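Local coordinates for protein beta-L-arabinobiosidase (Bacteroides thetaiotaomicron, PDB 5MQR) that probably hydrolyses glycosidic linkages of plant pectin as a beta-L-arabinobiosidase, and may also have exo-alpha-sialidase activity, at residues R58-H63 and P436-V441. Sequence-based numbering, arbitrary orientation.
Sequences RANREH and PVWAPV
Arg58 lays its guanidinium flat against one face of the indole of Trp438, a cation-pi stack that joins the loop after strand 52-57, in the N-terminal beta-propeller family region, to a type I beta turn, Pro436 to Ala439, in the sialidase-like carbohydrate-binding module region. The two planes are only 5° apart. CZ of Arg58 sits off-centre over the six-membered ring, 3.5 Å from CE3 of Trp438. Farther back along the same chain, CD of Arg58 makes a CH-pi contact over the five-membered ring of Trp438, 3.8 Å from the centroid. The chain reaches both rings because it runs extended, CG anti to the backbone N (chi1 -175°), and crosses the indole at about a right angle. NH2 of Arg58 forms a salt bridge with Asp454, itself a calcium ligand, tying the stacked group to the neighbourhood of the metal. A phenylalanine in place of Trp438 would probably keep some aromatic cover but leave part of the guanidinium or its CD methylene without a ring to lie against. Beyond the stack, Asn60 comes obliquely to the far end of the indole, ND2 3.3 Å from CH2 of Trp438, its amide tilted 58° to the ring and donating to the carbonyl of Gly594. OD1 of Asn60 accepts from the backbone N of His63 at 3.0 Å in an Asx motif. The looser side lies at exposed Val437, whose CG2 merely grazes CB of Arg58 at 4.3 Å. Trp438 is itself partly exposed, with a triethylene glycol molecule beside its side chain. A water at the guanidinium edge bridges the segments, accepting from the backbone N of Trp438 at 3.0 Å and, weakly, from NE of Arg58 at 3.3 Å.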
ATOM      1  N   ARG A  58      -7.436 -34.725   4.905  1.00 24.16           N
ATOM      2  CA  ARG A  58      -6.303 -35.452   4.350  1.00 24.49           C
ATOM      3  C   ARG A  58      -6.734 -36.879   4.126  1.00 24.76           C
ATOM      4  O   ARG A  58      -6.885 -37.641   5.081  1.00 25.73           O
ATOM      5  CB  ARG A  58      -5.091 -35.416   5.300  1.00 24.78           C
ATOM      6  CG  ARG A  58      -3.819 -36.056   4.750  1.00 24.57           C
ATOM      7  CD  ARG A  58      -2.730 -36.181   5.802  1.00 25.07           C
ATOM      8  NE  ARG A  58      -1.495 -36.648   5.142  1.00 25.23           N
ATOM      9  CZ  ARG A  58      -1.266 -37.900   4.747  1.00 25.39           C
ATOM     10  NH1 ARG A  58      -2.162 -38.855   4.992  1.00 25.96           N
ATOM     11  NH2 ARG A  58      -0.129 -38.206   4.111  1.00 25.07           N
ATOM     12  N   ALA A  59      -6.928 -37.242   2.863  1.00 24.77           N
ATOM     13  CA  ALA A  59      -7.417 -38.589   2.503  1.00 24.96           C
ATOM     14  C   ALA A  59      -6.494 -39.677   3.028  1.00 25.03           C
ATOM     15  O   ALA A  59      -5.271 -39.540   2.950  1.00 25.03           O
ATOM     16  CB  ALA A  59      -7.562 -38.726   0.993  1.00 24.61           C
ATOM     17  N   ASN A  60      -7.076 -40.746   3.557  1.00 25.52           N
ATOM     18  CA  ASN A  60      -6.294 -41.907   3.999  1.00 25.86           C
ATOM     19  C   ASN A  60      -7.148 -43.146   3.984  1.00 26.39           C
ATOM     20  O   ASN A  60      -7.954 -43.352   4.888  1.00 26.96           O
ATOM     21  CB  ASN A  60      -5.751 -41.662   5.408  1.00 25.80           C
ATOM     22  CG  ASN A  60      -4.588 -42.576   5.772  1.00 26.32           C
ATOM     23  OD1 ASN A  60      -4.565 -43.780   5.459  1.00 26.03           O
ATOM     24  ND2 ASN A  60      -3.612 -42.003   6.462  1.00 26.40           N
ATOM     25  N   ARG A  61      -6.954 -43.984   2.970  1.00 26.83           N
ATOM     26  CA  ARG A  61      -7.696 -45.243   2.837  1.00 27.34           C
ATOM     27  C   ARG A  61      -7.329 -46.283   3.900  1.00 28.08           C
ATOM     28  O   ARG A  61      -8.183 -47.052   4.350  1.00 28.55           O
ATOM     29  CB  ARG A  61      -7.470 -45.841   1.450  1.00 27.33           C
ATOM     30  CG  ARG A  61      -8.267 -47.125   1.171  1.00 27.67           C
ATOM     31  CD  ARG A  61      -7.905 -47.672  -0.198  1.00 27.78           C
ATOM     32  NE  ARG A  61      -8.097 -46.653  -1.224  1.00 26.93           N
ATOM     33  CZ  ARG A  61      -7.418 -46.540  -2.365  1.00 26.86           C
ATOM     34  NH1 ARG A  61      -6.451 -47.380  -2.704  1.00 26.84           N
ATOM     35  NH2 ARG A  61      -7.717 -45.534  -3.194  1.00 26.99           N
ATOM     36  N   GLU A  62      -6.059 -46.294   4.276  1.00 28.32           N
ATOM     37  CA  GLU A  62      -5.504 -47.315   5.142  1.00 29.04           C
ATOM     38  C   GLU A  62      -5.872 -47.064   6.586  1.00 28.97           C
ATOM     39  O   GLU A  62      -5.945 -48.002   7.343  1.00 29.71           O
ATOM     40  CB  GLU A  62      -3.980 -47.404   4.984  1.00 29.00           C
ATOM     41  CG  GLU A  62      -3.541 -47.939   3.620  1.00 29.59           C
ATOM     42  CD  GLU A  62      -3.514 -46.908   2.478  1.00 29.26           C
ATOM     43  OE1 GLU A  62      -3.608 -45.687   2.712  1.00 28.77           O
ATOM     44  OE2 GLU A  62      -3.397 -47.333   1.313  1.00 29.76           O
ATOM     45  N   HIS A  63      -6.120 -45.813   6.949  1.00 28.86           N
ATOM     46  CA  HIS A  63      -6.456 -45.433   8.317  1.00 29.38           C
ATOM     47  C   HIS A  63      -7.703 -44.540   8.311  1.00 29.69           C
ATOM     48  O   HIS A  63      -7.636 -43.324   8.628  1.00 28.83           O
ATOM     49  CB  HIS A  63      -5.249 -44.767   8.958  1.00 28.98           C
ATOM     50  CG  HIS A  63      -4.037 -45.636   8.930  1.00 29.60           C
ATOM     51  ND1 HIS A  63      -3.823 -46.629   9.853  1.00 30.16           N
ATOM     52  CD2 HIS A  63      -3.011 -45.714   8.048  1.00 29.50           C
ATOM     53  CE1 HIS A  63      -2.699 -47.260   9.565  1.00 30.50           C
ATOM     54  NE2 HIS A  63      -2.187 -46.723   8.476  1.00 29.96           N
ATOM     55  N   PRO A 436      -0.530 -28.351   6.280  1.00 22.17           N
ATOM     56  CA  PRO A 436      -1.184 -29.659   6.108  1.00 22.77           C
ATOM     57  C   PRO A 436      -1.531 -30.274   7.454  1.00 22.81           C
ATOM     58  O   PRO A 436      -0.886 -29.960   8.443  1.00 22.37           O
ATOM     59  CB  PRO A 436      -0.117 -30.496   5.370  1.00 22.66           C
ATOM     60  CG  PRO A 436       0.799 -29.500   4.756  1.00 22.15           C
ATOM     61  CD  PRO A 436       0.843 -28.376   5.742  1.00 22.11           C
ATOM     62  N   VAL A 437      -2.546 -31.133   7.484  1.00 23.84           N
ATOM     63  CA  VAL A 437      -3.034 -31.741   8.748  1.00 24.27           C
ATOM     64  C   VAL A 437      -1.891 -32.475   9.473  1.00 24.59           C
ATOM     65  O   VAL A 437      -1.770 -32.372  10.694  1.00 25.14           O
ATOM     66  CB  VAL A 437      -4.247 -32.699   8.529  1.00 24.87           C
ATOM     67  CG1 VAL A 437      -4.780 -33.255   9.866  1.00 25.35           C
ATOM     68  CG2 VAL A 437      -5.381 -31.966   7.832  1.00 24.77           C
ATOM     69  N   TRP A 438      -1.060 -33.185   8.710  1.00 24.77           N
ATOM     70  CA  TRP A 438       0.061 -33.966   9.260  1.00 25.68           C
ATOM     71  C   TRP A 438       1.407 -33.234   9.250  1.00 25.53           C
ATOM     72  O   TRP A 438       2.433 -33.819   9.603  1.00 25.35           O
ATOM     73  CB  TRP A 438       0.167 -35.318   8.543  1.00 26.31           C
ATOM     74  CG  TRP A 438      -0.875 -36.316   8.988  1.00 27.61           C
ATOM     75  CD1 TRP A 438      -2.019 -36.067   9.726  1.00 28.30           C
ATOM     76  CD2 TRP A 438      -0.896 -37.722   8.698  1.00 28.34           C
ATOM     77  NE1 TRP A 438      -2.734 -37.235   9.909  1.00 28.87           N
ATOM     78  CE2 TRP A 438      -2.069 -38.263   9.295  1.00 28.84           C
ATOM     79  CE3 TRP A 438      -0.043 -38.575   7.995  1.00 28.55           C
ATOM     80  CZ2 TRP A 438      -2.390 -39.612   9.235  1.00 29.19           C
ATOM     81  CZ3 TRP A 438      -0.377 -39.936   7.927  1.00 29.48           C
ATOM     82  CH2 TRP A 438      -1.544 -40.430   8.548  1.00 29.60           C
ATOM     83  N   ALA A 439       1.399 -31.957   8.858  1.00 24.89           N
ATOM     84  CA  ALA A 439       2.558 -31.100   9.003  1.00 24.65           C
ATOM     85  C   ALA A 439       2.115 -29.693   9.439  1.00 24.53           C
ATOM     86  O   ALA A 439       2.394 -28.708   8.739  1.00 23.59           O
ATOM     87  CB  ALA A 439       3.352 -31.042   7.686  1.00 24.18           C
ATOM     88  N   PRO A 440       1.454 -29.597  10.607  1.00 24.99           N
ATOM     89  CA  PRO A 440       0.774 -28.360  10.978  1.00 24.91           C
ATOM     90  C   PRO A 440       1.709 -27.282  11.483  1.00 24.95           C
ATOM     91  O   PRO A 440       2.787 -27.579  12.016  1.00 25.72           O
ATOM     92  CB  PRO A 440      -0.159 -28.807  12.109  1.00 25.29           C
ATOM     93  CG  PRO A 440       0.583 -29.912  12.763  1.00 25.69           C
ATOM     94  CD  PRO A 440       1.313 -30.624  11.658  1.00 25.63           C
ATOM     95  N   VAL A 441       1.301 -26.037  11.285  1.00 24.43           N
ATOM     96  CA  VAL A 441       1.996 -24.894  11.827  1.00 24.28           C
ATOM     97  C   VAL A 441       1.193 -24.363  13.016  1.00 24.60           C
ATOM     98  O   VAL A 441      -0.016 -24.274  12.930  1.00 24.44           O
ATOM     99  CB  VAL A 441       2.146 -23.816  10.736  1.00 23.92           C
ATOM    100  CG1 VAL A 441       2.701 -22.521  11.319  1.00 23.74           C
ATOM    101  CG2 VAL A 441       3.019 -24.347   9.614  1.00 23.69           C
TER
HETATM  102  O   HOH W   1      -1.024 -33.465   5.723  1.00 21.23           O